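Local coordinates for protein CELL division inhibitor (Pyrococcus furiosus, PDB 1G3Q) that binds ADP and magnesium in a P-loop fold and probably hydrolyses ATP as a MinD-type ATPase of the cell division machinery, at residues I203-L208 with V214-E219; S129-G134 with I156-A161; L166-N171 with E183-V188. All blocks are in the same frame, centred on the assembly; numbering follows the deposited sequence.

Interaction 1 (I203-L208 with V214-E219); sequences IREGTL and VKYKPE. With ADP (adenosine-5'-diphosphate), chain C.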
loop_
_atom_site.group_PDB
_atom_site.type_symbol
_atom_site.label_atom_id
_atom_site.label_comp_id
_atom_site.label_asym_id
_atom_site.label_seq_id
_atom_site.Cartn_x
_atom_site.Cartn_y
_atom_site.Cartn_z
ATOM N N ILE A 203 -14.362 6.950 -2.718
ATOM C CA ILE A 203 -13.025 6.386 -2.838
ATOM C C ILE A 203 -12.688 6.165 -4.315
ATOM O O ILE A 203 -11.595 6.503 -4.771
ATOM C CB ILE A 203 -12.921 5.058 -2.044
ATOM C CG1 ILE A 203 -12.906 5.364 -0.541
ATOM C CG2 ILE A 203 -11.671 4.296 -2.451
ATOM C CD1 ILE A 203 -12.899 4.125 0.368
ATOM N N ARG A 204 -13.640 5.604 -5.057
ATOM C CA ARG A 204 -13.457 5.359 -6.487
ATOM C C ARG A 204 -13.282 6.701 -7.197
ATOM O O ARG A 204 -12.463 6.836 -8.108
ATOM C CB ARG A 204 -14.677 4.617 -7.053
ATOM C CG ARG A 204 -14.731 4.511 -8.580
ATOM C CD ARG A 204 -13.537 3.763 -9.169
ATOM N NE ARG A 204 -13.655 3.607 -10.621
ATOM C CZ ARG A 204 -12.664 3.223 -11.421
ATOM N NH1 ARG A 204 -12.871 3.112 -12.727
ATOM N NH2 ARG A 204 -11.463 2.955 -10.922
ATOM N N GLU A 205 -14.046 7.699 -6.768
ATOM C CA GLU A 205 -13.951 9.016 -7.378
ATOM C C GLU A 205 -12.542 9.573 -7.186
ATOM O O GLU A 205 -11.962 10.145 -8.111
ATOM C CB GLU A 205 -14.977 9.973 -6.767
ATOM C CG GLU A 205 -15.156 11.244 -7.587
ATOM C CD GLU A 205 -16.225 12.174 -7.034
ATOM O OE1 GLU A 205 -17.102 11.710 -6.270
ATOM O OE2 GLU A 205 -16.194 13.373 -7.384
ATOM N N GLY A 206 -11.994 9.404 -5.983
ATOM C CA GLY A 206 -10.651 9.888 -5.714
ATOM C C GLY A 206 -9.644 9.191 -6.614
ATOM O O GLY A 206 -8.740 9.820 -7.169
ATOM N N THR A 207 -9.804 7.881 -6.757
ATOM C CA THR A 207 -8.918 7.092 -7.601
ATOM C C THR A 207 -8.845 7.679 -9.011
ATOM O O THR A 207 -7.761 7.913 -9.537
ATOM C CB THR A 207 -9.401 5.629 -7.700
ATOM O OG1 THR A 207 -9.344 5.016 -6.404
ATOM C CG2 THR A 207 -8.528 4.841 -8.671
ATOM N N LEU A 208 -10.006 7.923 -9.607
ATOM C CA LEU A 208 -10.077 8.464 -10.958
ATOM C C LEU A 208 -9.589 9.910 -11.039
ATOM O O LEU A 208 -9.050 10.337 -12.058
ATOM C CB LEU A 208 -11.518 8.363 -11.482
ATOM C CG LEU A 208 -12.050 6.933 -11.663
ATOM C CD1 LEU A 208 -13.498 6.956 -12.137
ATOM C CD2 LEU A 208 -11.178 6.194 -12.672
ATOM N N VAL A 214 -9.360 10.644 0.945
ATOM C CA VAL A 214 -9.104 11.186 2.272
ATOM C C VAL A 214 -8.950 12.702 2.206
ATOM O O VAL A 214 -9.323 13.404 3.144
ATOM C CB VAL A 214 -7.849 10.536 2.928
ATOM C CG1 VAL A 214 -6.590 10.940 2.187
ATOM C CG2 VAL A 214 -7.762 10.936 4.395
ATOM N N LYS A 215 -8.425 13.212 1.093
ATOM C CA LYS A 215 -8.265 14.654 0.948
ATOM C C LYS A 215 -9.287 15.264 -0.011
ATOM O O LYS A 215 -9.834 16.331 0.258
ATOM C CB LYS A 215 -6.854 15.007 0.469
ATOM C CG LYS A 215 -6.556 16.504 0.578
ATOM C CD LYS A 215 -5.131 16.842 0.162
ATOM C CE LYS A 215 -4.872 18.330 0.305
ATOM N NZ LYS A 215 -3.520 18.717 -0.176
ATOM N N TYR A 216 -9.545 14.583 -1.125
ATOM C CA TYR A 216 -10.485 15.075 -2.131
ATOM C C TYR A 216 -11.895 15.266 -1.562
ATOM O O TYR A 216 -12.517 16.303 -1.778
ATOM C CB TYR A 216 -10.505 14.110 -3.327
ATOM C CG TYR A 216 -11.216 14.630 -4.567
ATOM C CD1 TYR A 216 -10.974 15.916 -5.055
ATOM C CD2 TYR A 216 -12.093 13.814 -5.278
ATOM C CE1 TYR A 216 -11.597 16.371 -6.232
ATOM C CE2 TYR A 216 -12.714 14.256 -6.446
ATOM C CZ TYR A 216 -12.464 15.533 -6.915
ATOM O OH TYR A 216 -13.103 15.970 -8.058
ATOM N N LYS A 217 -12.401 14.267 -0.840
ATOM C CA LYS A 217 -13.734 14.356 -0.234
ATOM C C LYS A 217 -13.584 13.987 1.243
ATOM O O LYS A 217 -13.962 12.896 1.674
ATOM C CB LYS A 217 -14.699 13.411 -0.960
ATOM C CG LYS A 217 -14.785 13.707 -2.463
ATOM C CD LYS A 217 -15.818 12.853 -3.192
ATOM C CE LYS A 217 -17.229 13.180 -2.735
ATOM N NZ LYS A 217 -18.248 12.547 -3.612
ATOM N N PRO A 218 -13.037 14.920 2.039
ATOM C CA PRO A 218 -12.776 14.788 3.474
ATOM C C PRO A 218 -13.918 14.436 4.428
ATOM O O PRO A 218 -13.660 14.007 5.550
ATOM C CB PRO A 218 -12.117 16.122 3.820
ATOM C CG PRO A 218 -12.802 17.064 2.913
ATOM C CD PRO A 218 -12.805 16.311 1.605
ATOM N N GLU A 219 -15.167 14.611 4.008
ATOM C CA GLU A 219 -16.292 14.286 4.884
ATOM C C GLU A 219 -16.962 12.960 4.527
ATOM O O GLU A 219 -17.937 12.563 5.160
ATOM C CB GLU A 219 -17.337 15.409 4.864
ATOM C CG GLU A 219 -16.912 16.701 5.570
ATOM C CD GLU A 219 -16.703 16.526 7.073
ATOM O OE1 GLU A 219 -17.364 15.653 7.675
ATOM O OE2 GLU A 219 -15.889 17.277 7.658
HETATM P PB ADP C . -5.521 -3.361 -5.798
HETATM O O1B ADP C . -5.457 -4.153 -7.009
HETATM O O2B ADP C . -5.657 -4.245 -4.629
HETATM O O3B ADP C . -4.287 -2.284 -5.550
HETATM P PA ADP C . -7.088 -1.010 -5.961
HETATM O O1A ADP C . -6.648 -0.434 -7.184
HETATM O O2A ADP C . -6.608 -0.322 -4.791
HETATM O O3A ADP C . -6.804 -2.496 -5.843
HETATM O "O5'" ADP C . -8.588 -0.915 -5.974
HETATM C "C5'" ADP C . -9.438 -1.503 -7.033
HETATM C "C4'" ADP C . -10.552 -0.598 -7.418
HETATM O "O4'" ADP C . -11.593 -0.565 -6.400
HETATM C "C3'" ADP C . -10.168 0.836 -7.599
HETATM O "O3'" ADP C . -10.746 1.360 -8.792
HETATM C "C2'" ADP C . -10.698 1.582 -6.413
HETATM O "O2'" ADP C . -11.091 2.932 -6.649
HETATM C "C1'" ADP C . -11.849 0.794 -5.952
HETATM N N9 ADP C . -11.966 0.693 -4.471
HETATM C C8 ADP C . -11.083 0.236 -3.479
HETATM N N7 ADP C . -11.527 0.294 -2.257
HETATM C C5 ADP C . -12.790 0.820 -2.408
HETATM C C6 ADP C . -13.812 1.143 -1.471
HETATM N N6 ADP C . -13.610 0.935 -0.170
HETATM N N1 ADP C . -15.010 1.677 -1.954
HETATM C C2 ADP C . -15.192 1.882 -3.294
HETATM N N3 ADP C . -14.274 1.604 -4.252
HETATM C C4 ADP C . -13.091 1.075 -3.750
#

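Interaction 2 (S129-G134 with I156-A161); sequences SAMLSG and IVLKKA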
loop_
_atom_site.group_PDB
_atom_site.type_symbol
_atom_site.label_atom_id
_atom_site.label_comp_id
_atom_site.label_asym_id
_atom_site.label_seq_id
_atom_site.Cartn_x
_atom_site.Cartn_y
_atom_site.Cartn_z
ATOM N N SER A 129 9.131 -10.360 -3.476
ATOM C CA SER A 129 10.218 -9.382 -3.475
ATOM C C SER A 129 9.772 -8.047 -2.888
ATOM O O SER A 129 10.522 -7.393 -2.166
ATOM C CB SER A 129 10.729 -9.159 -4.899
ATOM O OG SER A 129 11.200 -10.369 -5.461
ATOM N N ALA A 130 8.548 -7.647 -3.206
ATOM C CA ALA A 130 8.011 -6.387 -2.714
ATOM C C ALA A 130 7.669 -6.491 -1.232
ATOM O O ALA A 130 8.143 -5.693 -0.423
ATOM C CB ALA A 130 6.766 -5.997 -3.520
ATOM N N MET A 131 6.858 -7.481 -0.874
ATOM C CA MET A 131 6.457 -7.662 0.517
ATOM C C MET A 131 7.653 -7.805 1.449
ATOM O O MET A 131 7.669 -7.227 2.537
ATOM C CB MET A 131 5.552 -8.890 0.660
ATOM C CG MET A 131 4.261 -8.805 -0.138
ATOM S SD MET A 131 3.143 -10.171 0.218
ATOM C CE MET A 131 3.995 -11.517 -0.638
ATOM N N LEU A 132 8.655 -8.569 1.019
ATOM C CA LEU A 132 9.841 -8.790 1.836
ATOM C C LEU A 132 10.759 -7.579 1.932
ATOM O O LEU A 132 11.808 -7.639 2.584
ATOM C CB LEU A 132 10.627 -9.998 1.321
ATOM C CG LEU A 132 9.934 -11.350 1.527
ATOM C CD1 LEU A 132 10.786 -12.464 0.932
ATOM C CD2 LEU A 132 9.711 -11.587 3.010
ATOM N N SER A 133 10.371 -6.485 1.282
ATOM C CA SER A 133 11.157 -5.256 1.336
ATOM C C SER A 133 10.747 -4.464 2.574
ATOM O O SER A 133 11.414 -3.500 2.954
ATOM C CB SER A 133 10.923 -4.399 0.084
ATOM O OG SER A 133 11.493 -4.992 -1.070
ATOM N N GLY A 134 9.647 -4.875 3.196
ATOM C CA GLY A 134 9.163 -4.191 4.385
ATOM C C GLY A 134 9.541 -4.864 5.697
ATOM O O GLY A 134 10.021 -5.996 5.706
ATOM N N ILE A 156 0.811 -15.206 7.324
ATOM C CA ILE A 156 1.572 -16.261 7.981
ATOM C C ILE A 156 2.957 -16.358 7.350
ATOM O O ILE A 156 3.961 -16.469 8.052
ATOM C CB ILE A 156 0.851 -17.622 7.858
ATOM C CG1 ILE A 156 -0.532 -17.526 8.505
ATOM C CG2 ILE A 156 1.675 -18.717 8.526
ATOM C CD1 ILE A 156 -1.339 -18.806 8.441
ATOM N N VAL A 157 3.009 -16.300 6.023
ATOM C CA VAL A 157 4.281 -16.373 5.315
ATOM C C VAL A 157 5.179 -15.212 5.726
ATOM O O VAL A 157 6.343 -15.409 6.079
ATOM C CB VAL A 157 4.080 -16.329 3.783
ATOM C CG1 VAL A 157 5.425 -16.193 3.085
ATOM C CG2 VAL A 157 3.371 -17.594 3.313
ATOM N N LEU A 158 4.637 -13.999 5.679
ATOM C CA LEU A 158 5.406 -12.817 6.048
ATOM C C LEU A 158 5.833 -12.877 7.511
ATOM O O LEU A 158 6.933 -12.458 7.861
ATOM C CB LEU A 158 4.584 -11.550 5.791
ATOM C CG LEU A 158 4.209 -11.298 4.327
ATOM C CD1 LEU A 158 3.375 -10.028 4.221
ATOM C CD2 LEU A 158 5.473 -11.183 3.484
ATOM N N LYS A 159 4.957 -13.394 8.365
ATOM C CA LYS A 159 5.273 -13.504 9.784
ATOM C C LYS A 159 6.497 -14.398 9.967
ATOM O O LYS A 159 7.412 -14.070 10.726
ATOM C CB LYS A 159 4.085 -14.090 10.548
ATOM C CG LYS A 159 4.277 -14.111 12.054
ATOM C CD LYS A 159 3.067 -14.707 12.751
ATOM C CE LYS A 159 3.238 -14.686 14.264
ATOM N NZ LYS A 159 2.091 -15.345 14.949
ATOM N N LYS A 160 6.512 -15.524 9.257
ATOM C CA LYS A 160 7.624 -16.465 9.334
ATOM C C LYS A 160 8.882 -15.860 8.719
ATOM O O LYS A 160 10.001 -16.201 9.109
ATOM C CB LYS A 160 7.263 -17.768 8.613
ATOM C CG LYS A 160 6.070 -18.497 9.225
ATOM C CD LYS A 160 5.713 -19.762 8.453
ATOM C CE LYS A 160 4.565 -20.502 9.122
ATOM N NZ LYS A 160 4.164 -21.724 8.373
ATOM N N ALA A 161 8.695 -14.958 7.758
ATOM C CA ALA A 161 9.820 -14.306 7.097
ATOM C C ALA A 161 10.463 -13.256 7.999
ATOM O O ALA A 161 11.519 -12.712 7.676
ATOM C CB ALA A 161 9.362 -13.668 5.788
#

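Interaction 3 (L166-N171 with E183-V188); sequences LGFVLN and EAAEDV. With ADP (adenosine-5'-diphosphate), chain C.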
loop_
_atom_site.group_PDB
_atom_site.type_symbol
_atom_site.label_atom_id
_atom_site.label_comp_id
_atom_site.label_asym_id
_atom_site.label_seq_id
_atom_site.Cartn_x
_atom_site.Cartn_y
_atom_site.Cartn_z
ATOM N N LEU A 166 1.130 -5.963 11.617
ATOM C CA LEU A 166 0.376 -4.934 12.323
ATOM C C LEU A 166 -1.083 -5.304 12.526
ATOM O O LEU A 166 -1.675 -4.998 13.564
ATOM C CB LEU A 166 0.450 -3.617 11.549
ATOM C CG LEU A 166 1.836 -3.017 11.319
ATOM C CD1 LEU A 166 1.715 -1.773 10.449
ATOM C CD2 LEU A 166 2.469 -2.672 12.655
ATOM N N GLY A 167 -1.658 -5.959 11.525
ATOM C CA GLY A 167 -3.055 -6.346 11.589
ATOM C C GLY A 167 -3.633 -6.274 10.191
ATOM O O GLY A 167 -2.883 -6.318 9.214
ATOM N N PHE A 168 -4.951 -6.151 10.076
ATOM C CA PHE A 168 -5.562 -6.086 8.758
ATOM C C PHE A 168 -6.630 -5.011 8.608
ATOM O O PHE A 168 -7.158 -4.485 9.590
ATOM C CB PHE A 168 -6.144 -7.456 8.380
ATOM C CG PHE A 168 -7.463 -7.775 9.041
ATOM C CD1 PHE A 168 -8.653 -7.694 8.323
ATOM C CD2 PHE A 168 -7.514 -8.184 10.373
ATOM C CE1 PHE A 168 -9.875 -8.017 8.914
ATOM C CE2 PHE A 168 -8.731 -8.510 10.976
ATOM C CZ PHE A 168 -9.913 -8.426 10.246
ATOM N N VAL A 169 -6.923 -4.687 7.353
ATOM C CA VAL A 169 -7.933 -3.700 7.011
ATOM C C VAL A 169 -9.031 -4.434 6.257
ATOM O O VAL A 169 -8.754 -5.173 5.311
ATOM C CB VAL A 169 -7.360 -2.598 6.085
ATOM C CG1 VAL A 169 -8.475 -1.654 5.642
ATOM C CG2 VAL A 169 -6.264 -1.824 6.809
ATOM N N LEU A 170 -10.274 -4.248 6.686
ATOM C CA LEU A 170 -11.403 -4.883 6.021
ATOM C C LEU A 170 -11.946 -3.832 5.066
ATOM O O LEU A 170 -12.717 -2.960 5.461
ATOM C CB LEU A 170 -12.478 -5.280 7.035
ATOM C CG LEU A 170 -13.694 -6.031 6.484
ATOM C CD1 LEU A 170 -13.250 -7.353 5.868
ATOM C CD2 LEU A 170 -14.687 -6.278 7.612
ATOM N N ASN A 171 -11.534 -3.916 3.808
ATOM C CA ASN A 171 -11.953 -2.945 2.810
ATOM C C ASN A 171 -13.183 -3.354 2.006
ATOM O O ASN A 171 -13.517 -4.537 1.899
ATOM C CB ASN A 171 -10.778 -2.648 1.872
ATOM C CG ASN A 171 -11.079 -1.527 0.896
ATOM O OD1 ASN A 171 -11.687 -0.521 1.262
ATOM N ND2 ASN A 171 -10.640 -1.689 -0.348
ATOM N N GLU A 183 -16.420 -8.179 13.132
ATOM C CA GLU A 183 -16.127 -9.014 14.293
ATOM C C GLU A 183 -15.806 -10.443 13.857
ATOM O O GLU A 183 -14.872 -11.060 14.366
ATOM C CB GLU A 183 -17.312 -9.008 15.264
ATOM C CG GLU A 183 -16.981 -9.546 16.649
ATOM C CD GLU A 183 -18.142 -9.410 17.623
ATOM O OE1 GLU A 183 -18.613 -8.270 17.838
ATOM O OE2 GLU A 183 -18.580 -10.442 18.175
ATOM N N ALA A 184 -16.576 -10.957 12.901
ATOM C CA ALA A 184 -16.372 -12.307 12.388
ATOM C C ALA A 184 -15.126 -12.376 11.510
ATOM O O ALA A 184 -14.407 -13.376 11.510
ATOM C CB ALA A 184 -17.589 -12.753 11.592
ATOM N N ALA A 185 -14.874 -11.310 10.757
ATOM C CA ALA A 185 -13.709 -11.261 9.883
ATOM C C ALA A 185 -12.439 -11.306 10.723
ATOM O O ALA A 185 -11.476 -11.983 10.368
ATOM C CB ALA A 185 -13.736 -9.993 9.038
ATOM N N GLU A 186 -12.439 -10.581 11.837
ATOM C CA GLU A 186 -11.278 -10.556 12.716
ATOM C C GLU A 186 -11.076 -11.939 13.321
ATOM O O GLU A 186 -9.948 -12.412 13.447
ATOM C CB GLU A 186 -11.468 -9.527 13.831
ATOM C CG GLU A 186 -10.290 -9.428 14.787
ATOM C CD GLU A 186 -10.451 -8.306 15.796
ATOM O OE1 GLU A 186 -11.456 -8.310 16.539
ATOM O OE2 GLU A 186 -9.574 -7.419 15.847
ATOM N N ASP A 187 -12.179 -12.581 13.688
ATOM C CA ASP A 187 -12.135 -13.916 14.272
ATOM C C ASP A 187 -11.477 -14.878 13.287
ATOM O O ASP A 187 -10.790 -15.818 13.689
ATOM C CB ASP A 187 -13.557 -14.385 14.610
ATOM C CG ASP A 187 -13.591 -15.772 15.242
ATOM O OD1 ASP A 187 -12.822 -16.019 16.196
ATOM O OD2 ASP A 187 -14.396 -16.615 14.788
ATOM N N VAL A 188 -11.676 -14.628 11.997
ATOM C CA VAL A 188 -11.103 -15.468 10.949
ATOM C C VAL A 188 -9.635 -15.152 10.683
ATOM O O VAL A 188 -8.794 -16.049 10.649
ATOM C CB VAL A 188 -11.874 -15.304 9.619
ATOM C CG1 VAL A 188 -11.168 -16.063 8.507
ATOM C CG2 VAL A 188 -13.298 -15.804 9.780
HETATM P PB ADP C . -5.521 -3.361 -5.798
HETATM O O1B ADP C . -5.457 -4.153 -7.009
HETATM O O2B ADP C . -5.657 -4.245 -4.629
HETATM O O3B ADP C . -4.287 -2.284 -5.550
HETATM P PA ADP C . -7.088 -1.010 -5.961
HETATM O O1A ADP C . -6.648 -0.434 -7.184
HETATM O O2A ADP C . -6.608 -0.322 -4.791
HETATM O O3A ADP C . -6.804 -2.496 -5.843
HETATM O "O5'" ADP C . -8.588 -0.915 -5.974
HETATM C "C5'" ADP C . -9.438 -1.503 -7.033
HETATM C "C4'" ADP C . -10.552 -0.598 -7.418
HETATM O "O4'" ADP C . -11.593 -0.565 -6.400
HETATM C "C3'" ADP C . -10.168 0.836 -7.599
HETATM O "O3'" ADP C . -10.746 1.360 -8.792
HETATM C "C2'" ADP C . -10.698 1.582 -6.413
HETATM O "O2'" ADP C . -11.091 2.932 -6.649
HETATM C "C1'" ADP C . -11.849 0.794 -5.952
HETATM N N9 ADP C . -11.966 0.693 -4.471
HETATM C C8 ADP C . -11.083 0.236 -3.479
HETATM N N7 ADP C . -11.527 0.294 -2.257
HETATM C C5 ADP C . -12.790 0.820 -2.408
HETATM C C6 ADP C . -13.812 1.143 -1.471
HETATM N N6 ADP C . -13.610 0.935 -0.170
HETATM N N1 ADP C . -15.010 1.677 -1.954
HETATM C C2 ADP C . -15.192 1.882 -3.294
HETATM N N3 ADP C . -14.274 1.604 -4.252
HETATM C C4 ADP C . -13.091 1.075 -3.750
#

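Interaction 1 (I203-L208 with V214-E219)
Glu205 meets both Tyr216 and Lys217, one carboxylate oxygen to each. Lys217 NZ donates to Glu205 OE1 at 3.0 Å, and the pair is a salt bridge. The ammonium comes in on the syn side of OE1, 33° out of the carboxylate plane. The other oxygen, Glu205 OE2, lies 3.7 Å from Tyr216 CE2. Carboxylate and phenol ring stand nearly at right angles. The Glu205 chain is extended beyond CG, which carries its acid group out to both partners. Lys217 is bent at chi3 (66°), and its CD also lies against OE1.

The inner side of the contact is Gly206. It is buried, and with no side chain of its own it lets the Tyr216 ring come to 4.2 Å, from CD2 to the Gly206 CA. The charged pair lies on the more open side, where Glu205, Tyr216 and Lys217 are all partly exposed.

The contact joins helix 201-209 to the end of the short helix 213-216, and Lys217 is the first residue to leave helical geometry. In this P-loop ATPase fold, helix 201-209 follows the edge strand 193-198 and borders the nucleotide pocket. Its ADP-facing side carries Ile203, Arg204 and Thr207. Ile203 CG2 packs 3.7 Å from C5 of the adenine. Thr207 OG1 and the ribose O2' share a hydrogen bond of 2.7 Å, in which either could be the donor. Arg204 NH2 makes a weak bond to O3', bent to 120° at the hydrogen. Leu208 CD2 lies 3.4 Å above one face of the Arg204 guanidinium.

Interaction 2 (S129-G134 with I156-A161)
Met131 and Leu158 pack together near the C-terminal parts of two helices of the layered alpha-beta-alpha fold. Helix 125-131 passes into a type I beta turn from Met131 to Gly134, which leads to strand 136-141. Helix 145-160 then follows that strand in the chain, and its last turns come back beside the turn. The two segments meet through apolar side chains.

Met131 and Leu158 cross at about a right angle. Leu158 CD2 reaches Met131 CB at 3.6 Å, beside the root of the methionine. The other leucine branch, CD1, lies 4.0 Å from Met131 SD. The forked end of Leu158 thus spans the methionine from CB to sulfur. The leucine has CG on the side opposite its carbonyl carbon (chi1 -63°). Its CB does not point straight at the other segment, but this rotamer brings both methyls nearer. Met131 runs straight through chi2 and bends at chi3 (-73°), and its sulfur lies against both leucine methyls. Both residues are buried, and both also touch Val8 of strand 3-8. The backbone O of Met131 is hydrogen-bonded to Ser6 OG.

Leu132 lies on the more exposed side of the contact. Its CD2 looks across to Leu158 CD2 at a looser 4.3 Å, and Leu163 in a loop lies against the same side chain.

On the far side of the turn, Ser133 OG donates to Ser129 O at 2.8 Å, lying in the carbonyl plane. This ties the turn back to the preceding helix. The tightest point across the contact is Leu132 CD2 against Ala161 CB, at 3.5 Å closer than usual for two carbons.

Interaction 3 (L166-N171 with E183-V188)
Strand 166-171 and helix 183-188 run roughly antiparallel, with axes 9.9 Å apart at closest approach and 142° between their directions. Phe168 and Leu170 both direct CB toward the helix. The Phe168 ring meets it end-on: CZ lies 3.5 Å from Glu186 CA, which sits at the ring edge, near its plane. The phenyl CG sits between the backbone N and the carbonyl carbon (chi1 78°), a crowded position that still lets the ring reach the helix. Leu170 CD2 packs on the methyl of Ala185, its CB, at 4.1 Å.

These elements begin a beta-alpha-beta unit, in which helix 182-189 links strand 164-173 to the edge strand 193-198. Phe168 touches strands on both sides, at Leu139 and Thr141 on one and Leu193 on the other. The aliphatic CB of Glu186 lies beside the Phe168 ring, while its OE2 accepts a hydrogen bond from Leu193 N at the start of the next strand.

At the strand's other end Asn171 reads the adenine. Its OD1 accepts from ADP N6 at 2.8 Å, and its ND2 donates to N7 at 2.9 Å with a nearly straight N-H angle of 167°. The paired bonds fix the amide's orientation, and ND2 also bonds to Thr14 O in the P-loop.

How the interactions relate
From the N terminus, interaction 2 comes first. It closes a loop of 21 residues that contains strand 136-141 and most of helix 145-160. That helix leads directly into strand 164-173, where interaction 3 begins and closes a shorter loop back from helix 182-189. Strand 193-198 follows, and interaction 1 then closes the shortest loop, between helices 201-209 and 213-216. The three are in series; none nests or crosses. Interactions 1 and 2 lie on opposite sides of the chain's centre, with centres 30 Å apart. Interactions 1 and 3 do not touch, but both reach ADP: 203-208 at its adenine and ribose, 166-171 at its adenine.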